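Local coordinates for sugar ABC transporter substrate-binding protein, BlMnBP1 (Bifidobacterium animalis subsp. lactis ATCC 27673, PDB 6I5R) that probably captures manno-oligosaccharides such as mannobiose outside the cell and hands them to an ABC transporter for import, at residues I22-I27 and V116-T121; T39-N44 and K76-S81; T224-F229 and K438-N443; Y241-T246 and M303-T308. One frame throughout, in Å; residues are numbered along the deposited sequence.

Contact 1 (I22-I27 and V116-T121). With ZN (zinc ion), chain H.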
loop_
_atom_site.group_PDB
_atom_site.type_symbol
_atom_site.label_atom_id
_atom_site.label_comp_id
_atom_site.label_asym_id
_atom_site.label_seq_id
_atom_site.Cartn_x
_atom_site.Cartn_y
_atom_site.Cartn_z
ATOM N N ILE A 22 29.834 -0.310 1.188
ATOM C CA ILE A 22 29.208 -0.983 2.327
ATOM C C ILE A 22 27.799 -1.415 1.923
ATOM O O ILE A 22 27.001 -0.594 1.448
ATOM C CB ILE A 22 29.144 -0.056 3.552
ATOM C CG1 ILE A 22 30.487 0.614 3.814
ATOM C CG2 ILE A 22 28.693 -0.813 4.792
ATOM C CD1 ILE A 22 30.379 1.822 4.762
ATOM N N THR A 23 27.487 -2.688 2.129
ATOM C CA THR A 23 26.119 -3.128 1.914
ATOM C C THR A 23 25.355 -3.027 3.217
ATOM O O THR A 23 25.929 -2.960 4.303
ATOM C CB THR A 23 26.031 -4.558 1.360
ATOM O OG1 THR A 23 26.633 -5.489 2.260
ATOM C CG2 THR A 23 26.693 -4.630 -0.025
ATOM N N TYR A 24 24.031 -3.033 3.098
ATOM C CA TYR A 24 23.177 -2.903 4.276
ATOM C C TYR A 24 23.446 -3.948 5.355
ATOM O O TYR A 24 23.505 -3.576 6.540
ATOM C CB TYR A 24 21.722 -2.942 3.792
ATOM C CG TYR A 24 20.658 -2.992 4.854
ATOM C CD1 TYR A 24 20.345 -4.177 5.505
ATOM C CD2 TYR A 24 19.914 -1.863 5.147
ATOM C CE1 TYR A 24 19.352 -4.218 6.453
ATOM C CE2 TYR A 24 18.913 -1.899 6.087
ATOM C CZ TYR A 24 18.640 -3.066 6.749
ATOM O OH TYR A 24 17.638 -3.079 7.701
ATOM N N PRO A 25 23.593 -5.236 5.052
ATOM C CA PRO A 25 23.866 -6.207 6.132
ATOM C C PRO A 25 25.180 -5.936 6.873
ATOM O O PRO A 25 25.345 -6.402 8.015
ATOM C CB PRO A 25 23.888 -7.565 5.403
ATOM C CG PRO A 25 23.110 -7.322 4.099
ATOM C CD PRO A 25 23.442 -5.887 3.730
ATOM N N GLU A 26 26.114 -5.209 6.242
ATOM C CA GLU A 26 27.452 -4.937 6.765
ATOM C C GLU A 26 27.465 -3.790 7.764
ATOM O O GLU A 26 28.482 -3.580 8.440
ATOM C CB GLU A 26 28.393 -4.654 5.595
ATOM C CG GLU A 26 28.764 -5.890 4.734
ATOM C CD GLU A 26 29.664 -5.568 3.542
ATOM O OE1 GLU A 26 29.457 -4.509 2.902
ATOM O OE2 GLU A 26 30.594 -6.371 3.231
ATOM N N ILE A 27 26.347 -3.068 7.900
ATOM C CA ILE A 27 26.256 -1.959 8.842
ATOM C C ILE A 27 26.027 -2.524 10.234
ATOM O O ILE A 27 25.063 -3.269 10.457
ATOM C CB ILE A 27 25.119 -1.001 8.439
ATOM C CG1 ILE A 27 25.414 -0.369 7.086
ATOM C CG2 ILE A 27 24.911 0.076 9.486
ATOM C CD1 ILE A 27 24.288 0.453 6.598
ATOM N N VAL A 116 20.320 3.703 -4.811
ATOM C CA VAL A 116 21.483 2.934 -4.353
ATOM C C VAL A 116 21.055 1.499 -4.072
ATOM O O VAL A 116 20.094 1.283 -3.324
ATOM C CB VAL A 116 22.070 3.565 -3.094
ATOM C CG1 VAL A 116 23.270 2.739 -2.594
ATOM C CG2 VAL A 116 22.456 5.013 -3.342
ATOM N N PRO A 117 21.751 0.494 -4.591
ATOM C CA PRO A 117 21.437 -0.883 -4.180
ATOM C C PRO A 117 21.874 -1.102 -2.739
ATOM O O PRO A 117 22.982 -0.728 -2.351
ATOM C CB PRO A 117 22.234 -1.751 -5.171
ATOM C CG PRO A 117 23.348 -0.864 -5.654
ATOM C CD PRO A 117 22.862 0.564 -5.563
ATOM N N TYR A 118 20.962 -1.647 -1.930
ATOM C CA TYR A 118 21.281 -2.008 -0.559
ATOM C C TYR A 118 22.184 -3.230 -0.495
ATOM O O TYR A 118 22.870 -3.413 0.508
ATOM C CB TYR A 118 20.007 -2.319 0.244
ATOM C CG TYR A 118 19.182 -1.097 0.556
ATOM C CD1 TYR A 118 19.508 -0.258 1.616
ATOM C CD2 TYR A 118 18.062 -0.790 -0.198
ATOM C CE1 TYR A 118 18.745 0.868 1.897
ATOM C CE2 TYR A 118 17.335 0.333 0.045
ATOM C CZ TYR A 118 17.650 1.153 1.093
ATOM O OH TYR A 118 16.869 2.263 1.310
ATOM N N GLY A 119 22.177 -4.066 -1.521
ATOM C CA GLY A 119 22.881 -5.336 -1.485
ATOM C C GLY A 119 22.192 -6.364 -2.361
ATOM O O GLY A 119 21.074 -6.173 -2.815
ATOM N N GLU A 120 22.907 -7.460 -2.625
ATOM C CA GLU A 120 22.315 -8.571 -3.357
ATOM C C GLU A 120 21.012 -8.955 -2.682
ATOM O O GLU A 120 20.955 -9.073 -1.458
ATOM C CB GLU A 120 23.221 -9.806 -3.360
ATOM C CG GLU A 120 24.181 -9.978 -4.534
ATOM C CD GLU A 120 24.861 -11.348 -4.488
ATOM O OE1 GLU A 120 24.192 -12.383 -4.464
ATOM O OE2 GLU A 120 26.087 -11.418 -4.441
ATOM N N THR A 121 19.977 -9.225 -3.477
ATOM C CA THR A 121 18.697 -9.604 -2.886
ATOM C C THR A 121 18.824 -10.887 -2.061
ATOM O O THR A 121 18.242 -11.009 -0.972
ATOM C CB THR A 121 17.642 -9.765 -3.976
ATOM O OG1 THR A 121 17.562 -8.562 -4.747
ATOM C CG2 THR A 121 16.284 -10.057 -3.370
HETATM ZN ZN ZN H . 25.822 -13.685 -4.567
HETATM O O HOH W 1 26.252 -13.628 -2.513
HETATM O O HOH W 2 27.426 -13.308 -4.323
#
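Thr23 brings its CB to 3.5 Å from O of Tyr118, where an N-terminal loop of this solute-binding protein meets the chain leading into the short strand 119-120. Its CG2 reaches on toward CA of Gly119. The backbone bond from N of Glu26 to O of Thr23 closes the 3-10 turn 24-26, and OE1 of Glu26 ties its side chain back to N of Thr23 at 2.8 Å, and weakly to OG1. Tyr24 carries the contact. Its N donates to O of Tyr118 at 2.9 Å, almost straight at 177°, the one hydrogen bond between the two segments. Its CG stands anti to the backbone N (chi1 173°), and the ring that follows meets that of Tyr118, CD2 of Tyr24 lying 3.9 Å from CD1 of Tyr118. The ring planes stand at 86° but meet obliquely, with centroids 6.0 Å apart. Lys342 makes a cation-pi contact with Tyr24 and its NZ donates to O of Tyr24, while the Tyr118 hydroxyl bonds O of Tyr323; these partners tie both tyrosines into the surrounding fold. Pro25 adds only its CD, loosely near O of Tyr118. The next residue after Tyr118, Gly119, adopts a backbone shape in which a CB would be jammed against O of Tyr118 and would also press on CB of Thr23. Beyond it comes Glu120, at an N-cap position; its carboxylate lies clear of the 22-27 segment and chelates a zinc ion through both oxygens, OE1 at 2.1 Å and OE2 at 2.3 Å from the metal.

Contact 2 (T39-N44 and K76-S81)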
loop_
_atom_site.group_PDB
_atom_site.type_symbol
_atom_site.label_atom_id
_atom_site.label_comp_id
_atom_site.label_asym_id
_atom_site.label_seq_id
_atom_site.Cartn_x
_atom_site.Cartn_y
_atom_site.Cartn_z
ATOM N N THR A 39 24.027 16.052 6.949
ATOM C CA THR A 39 22.588 16.213 6.977
ATOM C C THR A 39 21.986 15.516 5.772
ATOM O O THR A 39 22.479 15.657 4.652
ATOM C CB THR A 39 22.221 17.685 6.957
ATOM O OG1 THR A 39 22.760 18.326 8.114
ATOM C CG2 THR A 39 20.734 17.839 6.954
ATOM N N ILE A 40 20.908 14.784 6.012
ATOM C CA ILE A 40 20.178 14.101 4.957
ATOM C C ILE A 40 18.738 14.574 4.981
ATOM O O ILE A 40 18.190 14.909 6.036
ATOM C CB ILE A 40 20.284 12.574 5.119
ATOM C CG1 ILE A 40 19.741 12.136 6.472
ATOM C CG2 ILE A 40 21.785 12.174 4.983
ATOM C CD1 ILE A 40 19.688 10.599 6.666
ATOM N N THR A 41 18.141 14.607 3.790
ATOM C CA THR A 41 16.769 15.032 3.575
ATOM C C THR A 41 15.968 13.773 3.288
ATOM O O THR A 41 16.304 13.015 2.368
ATOM C CB THR A 41 16.664 16.051 2.443
ATOM O OG1 THR A 41 17.286 17.269 2.873
ATOM C CG2 THR A 41 15.202 16.361 2.124
ATOM N N PHE A 42 14.916 13.564 4.076
ATOM C CA PHE A 42 14.082 12.362 4.060
ATOM C C PHE A 42 12.692 12.791 3.606
ATOM O O PHE A 42 12.009 13.507 4.332
ATOM C CB PHE A 42 14.082 11.746 5.459
ATOM C CG PHE A 42 13.033 10.675 5.689
ATOM C CD1 PHE A 42 12.565 9.890 4.656
ATOM C CD2 PHE A 42 12.539 10.446 6.976
ATOM C CE1 PHE A 42 11.636 8.916 4.899
ATOM C CE2 PHE A 42 11.594 9.459 7.217
ATOM C CZ PHE A 42 11.144 8.704 6.171
ATOM N N MET A 43 12.317 12.431 2.376
ATOM C CA MET A 43 11.003 12.770 1.836
ATOM C C MET A 43 10.041 11.618 2.125
ATOM O O MET A 43 10.347 10.461 1.827
ATOM C CB MET A 43 11.073 12.998 0.326
ATOM C CG MET A 43 11.919 14.169 -0.154
ATOM S SD MET A 43 11.888 14.164 -1.978
ATOM C CE MET A 43 10.148 14.200 -2.304
ATOM N N ASN A 44 8.878 11.918 2.693
ATOM C CA ASN A 44 7.881 10.853 2.849
ATOM C C ASN A 44 6.471 11.429 2.771
ATOM O O ASN A 44 6.264 12.637 2.640
ATOM C CB ASN A 44 8.098 10.047 4.142
ATOM C CG ASN A 44 7.784 10.827 5.379
ATOM O OD1 ASN A 44 6.631 10.992 5.746
ATOM N ND2 ASN A 44 8.812 11.315 6.034
ATOM N N LYS A 76 16.486 15.817 8.114
ATOM C CA LYS A 76 15.472 16.824 7.806
ATOM C C LYS A 76 14.326 16.149 7.077
ATOM O O LYS A 76 14.549 15.542 6.028
ATOM C CB LYS A 76 16.049 17.927 6.933
ATOM C CG LYS A 76 17.091 18.776 7.644
ATOM C CD LYS A 76 17.789 19.623 6.631
ATOM C CE LYS A 76 16.795 20.546 5.934
ATOM N NZ LYS A 76 17.637 21.491 5.136
ATOM N N VAL A 77 13.116 16.279 7.607
ATOM C CA VAL A 77 11.950 15.594 7.047
ATOM C C VAL A 77 11.197 16.559 6.150
ATOM O O VAL A 77 10.905 17.694 6.554
ATOM C CB VAL A 77 11.024 15.055 8.148
ATOM C CG1 VAL A 77 9.889 14.257 7.530
ATOM C CG2 VAL A 77 11.788 14.207 9.101
ATOM N N GLN A 78 10.833 16.092 4.963
ATOM C CA GLN A 78 9.944 16.812 4.059
ATOM C C GLN A 78 8.744 15.940 3.708
ATOM O O GLN A 78 8.911 14.809 3.244
ATOM C CB GLN A 78 10.671 17.203 2.777
ATOM C CG GLN A 78 11.884 18.080 2.968
ATOM C CD GLN A 78 12.454 18.537 1.638
ATOM O OE1 GLN A 78 12.098 18.004 0.584
ATOM N NE2 GLN A 78 13.311 19.538 1.669
ATOM N N THR A 79 7.545 16.471 3.909
ATOM C CA THR A 79 6.328 15.733 3.614
ATOM C C THR A 79 5.456 16.548 2.680
ATOM O O THR A 79 5.398 17.777 2.789
ATOM C CB THR A 79 5.573 15.403 4.896
ATOM O OG1 THR A 79 5.295 16.613 5.615
ATOM C CG2 THR A 79 6.393 14.482 5.747
ATOM N N ASP A 80 4.792 15.855 1.760
ATOM C CA ASP A 80 3.914 16.440 0.756
ATOM C C ASP A 80 2.560 15.747 0.769
ATOM O O ASP A 80 2.490 14.518 0.831
ATOM C CB ASP A 80 4.541 16.283 -0.626
ATOM C CG ASP A 80 5.464 17.423 -0.981
ATOM O OD1 ASP A 80 5.017 18.576 -0.818
ATOM O OD2 ASP A 80 6.621 17.180 -1.437
ATOM N N SER A 81 1.472 16.519 0.655
ATOM C CA SER A 81 0.163 15.870 0.643
ATOM C C SER A 81 -0.027 15.085 -0.643
ATOM O O SER A 81 -0.588 13.981 -0.624
ATOM C CB SER A 81 -0.960 16.882 0.794
ATOM O OG SER A 81 -0.906 17.790 -0.288
#
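Gln78 and Thr41 meet on one face of a parallel strand pair, the two strands of a beta-alpha-beta unit in which helix 59-69 joins strand 38-44 to strand 73-79. From CB of Gln78, chi1 of -59° sets CG beside the backbone N, 3.8 Å from CG2 of Thr41. CD comes closer, at 3.5 Å from the same methyl. At the tip both NE2 and OE1 stay near CG2 of Thr41, and OE1 also lies 3.9 Å from CG of Met43 and takes a hydrogen bond from Arg90. On the other face, Asn44 ND2 touches CG1 of Val77 and sits 3.5 Å above the Phe42 ring plane, offset toward the rim. Its OD1 lies beside CG2 of Thr79 but bonds N of Arg46, whereas OG1 of Thr79 is taken by Asn50. Four backbone bonds zip the strands together; Lys76 N to Ile40 O is 2.8 Å, and Asn44 N to Gln78 O is 2.9 Å. Ser81, just beyond, belongs to the glycan pocket. The side chains thus add methyl-to-amide packing to a backbone ladder, and OE1 of Gln78, OD1 of Asn44 and OG1 of Thr79 find their partners outside the pair, which implies that the backbone supplies the directional bonding between the strands.

Contact 3 (T224-F229 and K438-N443)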
loop_
_atom_site.group_PDB
_atom_site.type_symbol
_atom_site.label_atom_id
_atom_site.label_comp_id
_atom_site.label_asym_id
_atom_site.label_seq_id
_atom_site.Cartn_x
_atom_site.Cartn_y
_atom_site.Cartn_z
ATOM N N THR A 224 0.857 -12.064 -18.062
ATOM C CA THR A 224 0.838 -13.013 -19.162
ATOM C C THR A 224 -0.571 -13.389 -19.588
ATOM O O THR A 224 -0.711 -14.232 -20.478
ATOM C CB THR A 224 1.613 -14.285 -18.808
ATOM O OG1 THR A 224 1.012 -14.912 -17.673
ATOM C CG2 THR A 224 3.069 -13.986 -18.482
ATOM N N THR A 225 -1.608 -12.784 -18.983
ATOM C CA THR A 225 -3.015 -13.069 -19.276
ATOM C C THR A 225 -3.620 -11.906 -20.051
ATOM O O THR A 225 -3.594 -10.771 -19.580
ATOM C CB THR A 225 -3.800 -13.279 -17.980
ATOM O OG1 THR A 225 -3.215 -14.371 -17.260
ATOM C CG2 THR A 225 -5.292 -13.519 -18.254
ATOM N N LYS A 226 -4.198 -12.183 -21.221
ATOM C CA LYS A 226 -4.623 -11.076 -22.071
ATOM C C LYS A 226 -5.832 -10.319 -21.526
ATOM O O LYS A 226 -5.925 -9.097 -21.702
ATOM C CB LYS A 226 -4.936 -11.575 -23.470
ATOM C CG LYS A 226 -3.718 -11.624 -24.331
ATOM C CD LYS A 226 -4.004 -12.412 -25.577
ATOM C CE LYS A 226 -2.808 -12.354 -26.549
ATOM N NZ LYS A 226 -3.034 -13.131 -27.798
ATOM N N GLU A 227 -6.784 -11.005 -20.899
ATOM C CA GLU A 227 -7.998 -10.351 -20.401
ATOM C C GLU A 227 -8.230 -10.713 -18.936
ATOM O O GLU A 227 -9.206 -11.400 -18.577
ATOM C CB GLU A 227 -9.206 -10.712 -21.263
ATOM C CG GLU A 227 -9.130 -10.247 -22.694
ATOM C CD GLU A 227 -10.491 -10.331 -23.392
ATOM O OE1 GLU A 227 -10.936 -11.459 -23.749
ATOM O OE2 GLU A 227 -11.136 -9.270 -23.544
ATOM N N PRO A 228 -7.384 -10.190 -18.041
ATOM C CA PRO A 228 -7.482 -10.565 -16.619
ATOM C C PRO A 228 -8.634 -9.920 -15.873
ATOM O O PRO A 228 -8.913 -10.327 -14.740
ATOM C CB PRO A 228 -6.143 -10.102 -16.038
ATOM C CG PRO A 228 -5.737 -8.919 -16.934
ATOM C CD PRO A 228 -6.253 -9.278 -18.320
ATOM N N PHE A 229 -9.294 -8.933 -16.452
ATOM C CA PHE A 229 -10.366 -8.230 -15.776
ATOM C C PHE A 229 -11.737 -8.793 -16.104
ATOM O O PHE A 229 -12.725 -8.331 -15.530
ATOM C CB PHE A 229 -10.266 -6.754 -16.125
ATOM C CG PHE A 229 -8.896 -6.208 -15.872
ATOM C CD1 PHE A 229 -8.380 -6.169 -14.580
ATOM C CD2 PHE A 229 -8.101 -5.778 -16.913
ATOM C CE1 PHE A 229 -7.088 -5.657 -14.343
ATOM C CE2 PHE A 229 -6.833 -5.294 -16.681
ATOM C CZ PHE A 229 -6.326 -5.226 -15.402
ATOM N N LYS A 438 -3.470 -5.880 -25.593
ATOM C CA LYS A 438 -2.464 -5.426 -26.549
ATOM C C LYS A 438 -1.109 -5.333 -25.883
ATOM O O LYS A 438 -0.088 -5.676 -26.485
ATOM C CB LYS A 438 -2.865 -4.077 -27.152
ATOM C CG LYS A 438 -3.914 -4.254 -28.248
ATOM C CD LYS A 438 -4.708 -2.989 -28.578
ATOM C CE LYS A 438 -3.866 -1.918 -29.216
ATOM N NZ LYS A 438 -4.828 -0.913 -29.854
ATOM N N ALA A 439 -1.084 -4.878 -24.629
ATOM C CA ALA A 439 0.171 -4.715 -23.916
ATOM C C ALA A 439 0.803 -6.066 -23.590
ATOM O O ALA A 439 2.031 -6.214 -23.637
ATOM C CB ALA A 439 -0.072 -3.904 -22.645
ATOM N N VAL A 440 -0.024 -7.058 -23.268
ATOM C CA VAL A 440 0.459 -8.420 -23.062
ATOM C C VAL A 440 1.070 -8.958 -24.347
ATOM O O VAL A 440 2.160 -9.537 -24.341
ATOM C CB VAL A 440 -0.695 -9.306 -22.559
ATOM C CG1 VAL A 440 -0.358 -10.795 -22.601
ATOM C CG2 VAL A 440 -1.060 -8.884 -21.120
ATOM N N GLU A 441 0.386 -8.757 -25.469
ATOM C CA GLU A 441 0.909 -9.228 -26.746
ATOM C C GLU A 441 2.231 -8.562 -27.085
ATOM O O GLU A 441 3.173 -9.226 -27.542
ATOM C CB GLU A 441 -0.103 -8.972 -27.855
ATOM C CG GLU A 441 -1.254 -9.895 -27.758
ATOM C CD GLU A 441 -2.324 -9.730 -28.817
ATOM O OE1 GLU A 441 -2.480 -8.630 -29.411
ATOM O OE2 GLU A 441 -3.024 -10.741 -29.050
ATOM N N ASP A 442 2.322 -7.252 -26.858
ATOM C CA ASP A 442 3.517 -6.513 -27.248
ATOM C C ASP A 442 4.721 -6.889 -26.396
ATOM O O ASP A 442 5.861 -6.703 -26.826
ATOM C CB ASP A 442 3.249 -5.013 -27.159
ATOM C CG ASP A 442 2.275 -4.538 -28.210
ATOM O OD1 ASP A 442 2.215 -5.174 -29.278
ATOM O OD2 ASP A 442 1.549 -3.533 -27.978
ATOM N N ASN A 443 4.501 -7.446 -25.217
ATOM C CA ASN A 443 5.596 -7.737 -24.303
ATOM C C ASN A 443 5.910 -9.214 -24.172
ATOM O O ASN A 443 6.776 -9.579 -23.362
ATOM C CB ASN A 443 5.268 -7.179 -22.922
ATOM C CG ASN A 443 5.462 -5.701 -22.861
ATOM O OD1 ASN A 443 6.505 -5.233 -22.427
ATOM N ND2 ASN A 443 4.481 -4.952 -23.326
#
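NZ of Lys226 bonds OE2 of Glu441 at 2.7 Å, a salt bridge between the loop after helix 217-224 and the last turns of the C-terminal helix 425-443. OE2 receives it on its anti lone pair, the side away from OE1. The two side chains cross at about a right angle, the lysine extended beyond CG, with chi4 of 179° placing NZ. Nearer the backbone, CG of Lys226 rests 3.9 Å from CG1 of Val440, so the chain packs on the helix before its charge reaches Glu441. The other Val440 methyl, CG2, faces the carbonyl oxygen of Thr225 at 3.5 Å, a contact of the valine with loop backbone. An alanine in place of Lys226 would probably leave the Glu441 carboxylate without this mate and open a gap beside CG1 of Val440. Asn443 links this helix to Asp398 of helix 391-399. Farther along the loop, Phe229 meets Trp432 and Trp436 of the same C-terminal helix edge-to-face. The arrangement is that of a terminal helix packed on an inter-helix loop of a solute-binding protein, with an apolar valine contact next to a salt bridge at the surface.

Contact 4 (Y241-T246 and M303-T308)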
loop_
_atom_site.group_PDB
_atom_site.type_symbol
_atom_site.label_atom_id
_atom_site.label_comp_id
_atom_site.label_asym_id
_atom_site.label_seq_id
_atom_site.Cartn_x
_atom_site.Cartn_y
_atom_site.Cartn_z
ATOM N N TYR A 241 -12.200 -8.923 -11.406
ATOM C CA TYR A 241 -13.550 -8.449 -11.713
ATOM C C TYR A 241 -14.387 -8.280 -10.450
ATOM O O TYR A 241 -15.126 -7.296 -10.305
ATOM C CB TYR A 241 -14.211 -9.431 -12.698
ATOM C CG TYR A 241 -15.646 -9.133 -13.058
ATOM C CD1 TYR A 241 -16.680 -9.577 -12.239
ATOM C CD2 TYR A 241 -15.982 -8.425 -14.214
ATOM C CE1 TYR A 241 -17.996 -9.308 -12.553
ATOM C CE2 TYR A 241 -17.306 -8.141 -14.525
ATOM C CZ TYR A 241 -18.309 -8.609 -13.691
ATOM O OH TYR A 241 -19.640 -8.381 -13.960
ATOM N N ALA A 242 -14.311 -9.243 -9.536
ATOM C CA ALA A 242 -15.183 -9.168 -8.375
ATOM C C ALA A 242 -14.812 -8.000 -7.484
ATOM O O ALA A 242 -15.657 -7.507 -6.727
ATOM C CB ALA A 242 -15.131 -10.469 -7.581
ATOM N N VAL A 243 -13.545 -7.583 -7.509
ATOM C CA VAL A 243 -13.114 -6.470 -6.678
ATOM C C VAL A 243 -13.676 -5.170 -7.214
ATOM O O VAL A 243 -14.300 -4.391 -6.490
ATOM C CB VAL A 243 -11.579 -6.421 -6.620
ATOM C CG1 VAL A 243 -11.089 -5.176 -5.881
ATOM C CG2 VAL A 243 -11.039 -7.676 -5.985
ATOM N N TYR A 244 -13.449 -4.912 -8.496
ATOM C CA TYR A 244 -13.908 -3.664 -9.084
ATOM C C TYR A 244 -15.417 -3.586 -9.122
ATOM O O TYR A 244 -15.965 -2.494 -8.987
ATOM C CB TYR A 244 -13.343 -3.507 -10.491
ATOM C CG TYR A 244 -11.821 -3.451 -10.511
ATOM C CD1 TYR A 244 -11.140 -2.457 -9.825
ATOM C CD2 TYR A 244 -11.085 -4.400 -11.178
ATOM C CE1 TYR A 244 -9.761 -2.414 -9.830
ATOM C CE2 TYR A 244 -9.712 -4.371 -11.174
ATOM C CZ TYR A 244 -9.060 -3.364 -10.518
ATOM O OH TYR A 244 -7.672 -3.342 -10.554
ATOM N N LYS A 245 -16.094 -4.724 -9.310
ATOM C CA LYS A 245 -17.551 -4.731 -9.249
ATOM C C LYS A 245 -18.047 -4.448 -7.834
ATOM O O LYS A 245 -19.153 -3.941 -7.658
ATOM C CB LYS A 245 -18.086 -6.075 -9.742
ATOM C CG LYS A 245 -19.606 -6.218 -9.683
ATOM C CD LYS A 245 -19.999 -7.545 -10.330
ATOM C CE LYS A 245 -21.480 -7.555 -10.791
ATOM N NZ LYS A 245 -22.395 -7.466 -9.619
ATOM N N THR A 246 -17.271 -4.799 -6.817
ATOM C CA THR A 246 -17.647 -4.410 -5.462
ATOM C C THR A 246 -17.775 -2.899 -5.351
ATOM O O THR A 246 -18.767 -2.378 -4.827
ATOM C CB THR A 246 -16.619 -4.930 -4.465
ATOM O OG1 THR A 246 -16.665 -6.366 -4.429
ATOM C CG2 THR A 246 -16.905 -4.368 -3.079
ATOM N N MET A 303 -11.246 -6.093 8.809
ATOM C CA MET A 303 -11.688 -7.370 8.288
ATOM C C MET A 303 -11.041 -7.659 6.953
ATOM O O MET A 303 -10.613 -6.745 6.238
ATOM C CB MET A 303 -13.208 -7.399 8.108
ATOM C CG MET A 303 -13.731 -6.297 7.221
ATOM S SD MET A 303 -15.491 -6.557 6.976
ATOM C CE MET A 303 -15.440 -7.269 5.379
ATOM N N PRO A 304 -10.984 -8.925 6.575
ATOM C CA PRO A 304 -10.539 -9.259 5.221
ATOM C C PRO A 304 -11.495 -8.684 4.191
ATOM O O PRO A 304 -12.680 -8.485 4.458
ATOM C CB PRO A 304 -10.538 -10.794 5.216
ATOM C CG PRO A 304 -10.564 -11.188 6.689
ATOM C CD PRO A 304 -11.345 -10.129 7.356
ATOM N N PHE A 305 -10.966 -8.403 3.009
ATOM C CA PHE A 305 -11.825 -8.049 1.893
ATOM C C PHE A 305 -12.790 -9.205 1.638
ATOM O O PHE A 305 -12.395 -10.370 1.719
ATOM C CB PHE A 305 -11.010 -7.755 0.617
ATOM C CG PHE A 305 -11.837 -7.107 -0.498
ATOM C CD1 PHE A 305 -12.477 -7.889 -1.450
ATOM C CD2 PHE A 305 -12.003 -5.735 -0.562
ATOM C CE1 PHE A 305 -13.255 -7.322 -2.433
ATOM C CE2 PHE A 305 -12.785 -5.164 -1.550
ATOM C CZ PHE A 305 -13.410 -5.965 -2.495
ATOM N N PRO A 306 -14.036 -8.927 1.318
ATOM C CA PRO A 306 -15.047 -10.004 1.232
ATOM C C PRO A 306 -15.031 -10.795 -0.072
ATOM O O PRO A 306 -15.958 -10.774 -0.865
ATOM C CB PRO A 306 -16.358 -9.233 1.428
ATOM C CG PRO A 306 -16.051 -7.861 0.874
ATOM C CD PRO A 306 -14.630 -7.585 1.180
ATOM N N ILE A 307 -13.935 -11.509 -0.284
ATOM C CA ILE A 307 -13.852 -12.529 -1.316
ATOM C C ILE A 307 -13.385 -13.815 -0.657
ATOM O O ILE A 307 -12.503 -13.796 0.207
ATOM C CB ILE A 307 -12.898 -12.124 -2.464
ATOM C CG1 ILE A 307 -13.569 -11.050 -3.341
ATOM C CG2 ILE A 307 -12.556 -13.305 -3.350
ATOM C CD1 ILE A 307 -12.708 -10.485 -4.461
ATOM N N THR A 308 -14.025 -14.913 -1.031
ATOM C CA THR A 308 -13.643 -16.252 -0.609
ATOM C C THR A 308 -13.258 -17.046 -1.847
ATOM O O THR A 308 -13.975 -17.036 -2.856
ATOM C CB THR A 308 -14.776 -16.931 0.152
ATOM O OG1 THR A 308 -15.146 -16.137 1.287
ATOM C CG2 THR A 308 -14.353 -18.322 0.620
#
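Ile307 drives CD1 against Val243, 3.6 Å from its CG2, where the chain leaving strand 300-304 packs on helix 239-252 in the alpha/beta fold of this solute-binding protein. The two side chains cross at about a right angle, and the same CD1 also touches CB of Ala242 at 4.0 Å. Phe305 supplies the second apolar group. Its CG is anti to the backbone N (chi1 -168°), and at the ring's end CZ meets OG1 of Thr246 at 3.8 Å, tip to tip, with CG1 of Val243 a little farther off. Thr246 keeps its hydroxyl in place through a bond from OG1 to O of Ala242, 2.8 Å and in the carbonyl plane; this oxygen also accepts from N of Thr246. An alanine here would probably leave Ala242 O without its hydroxyl donor and open a gap beside CZ of Phe305, although CB would remain. In the next shell Phe174 and Pro171 touch Thr246, and the Phe305 ring meets that of Tyr206. The loop is shaped by Pro306, the centre of an inverse gamma turn, in which N of Ile307 bonds O of Phe305 at 2.8 Å. Pro306 CD then lies 3.3 Å above the Phe305 ring plane, offset toward the rim.

Contacts 1, 2 and 4 all reach the large mixed sheet, whereas contact 3 lies between a loop and the C-terminal helix. Along the chain, contact 2 falls within the span bracketed by contact 1, and contact 4 within that of contact 3; the first pair is complete before the second begins. The centres of contacts 1 and 2 are about 22 Å apart, with no touch between them. Contacts 3 and 4, whose centres are about 23 Å apart, do meet at their edges, where Phe229 packs on Tyr241 and Tyr244. Contact 4 sits across the chain's centre from both contacts 1 and 2, consistent with the two-lobed build of solute-binding proteins, which hold their ligand between the lobes.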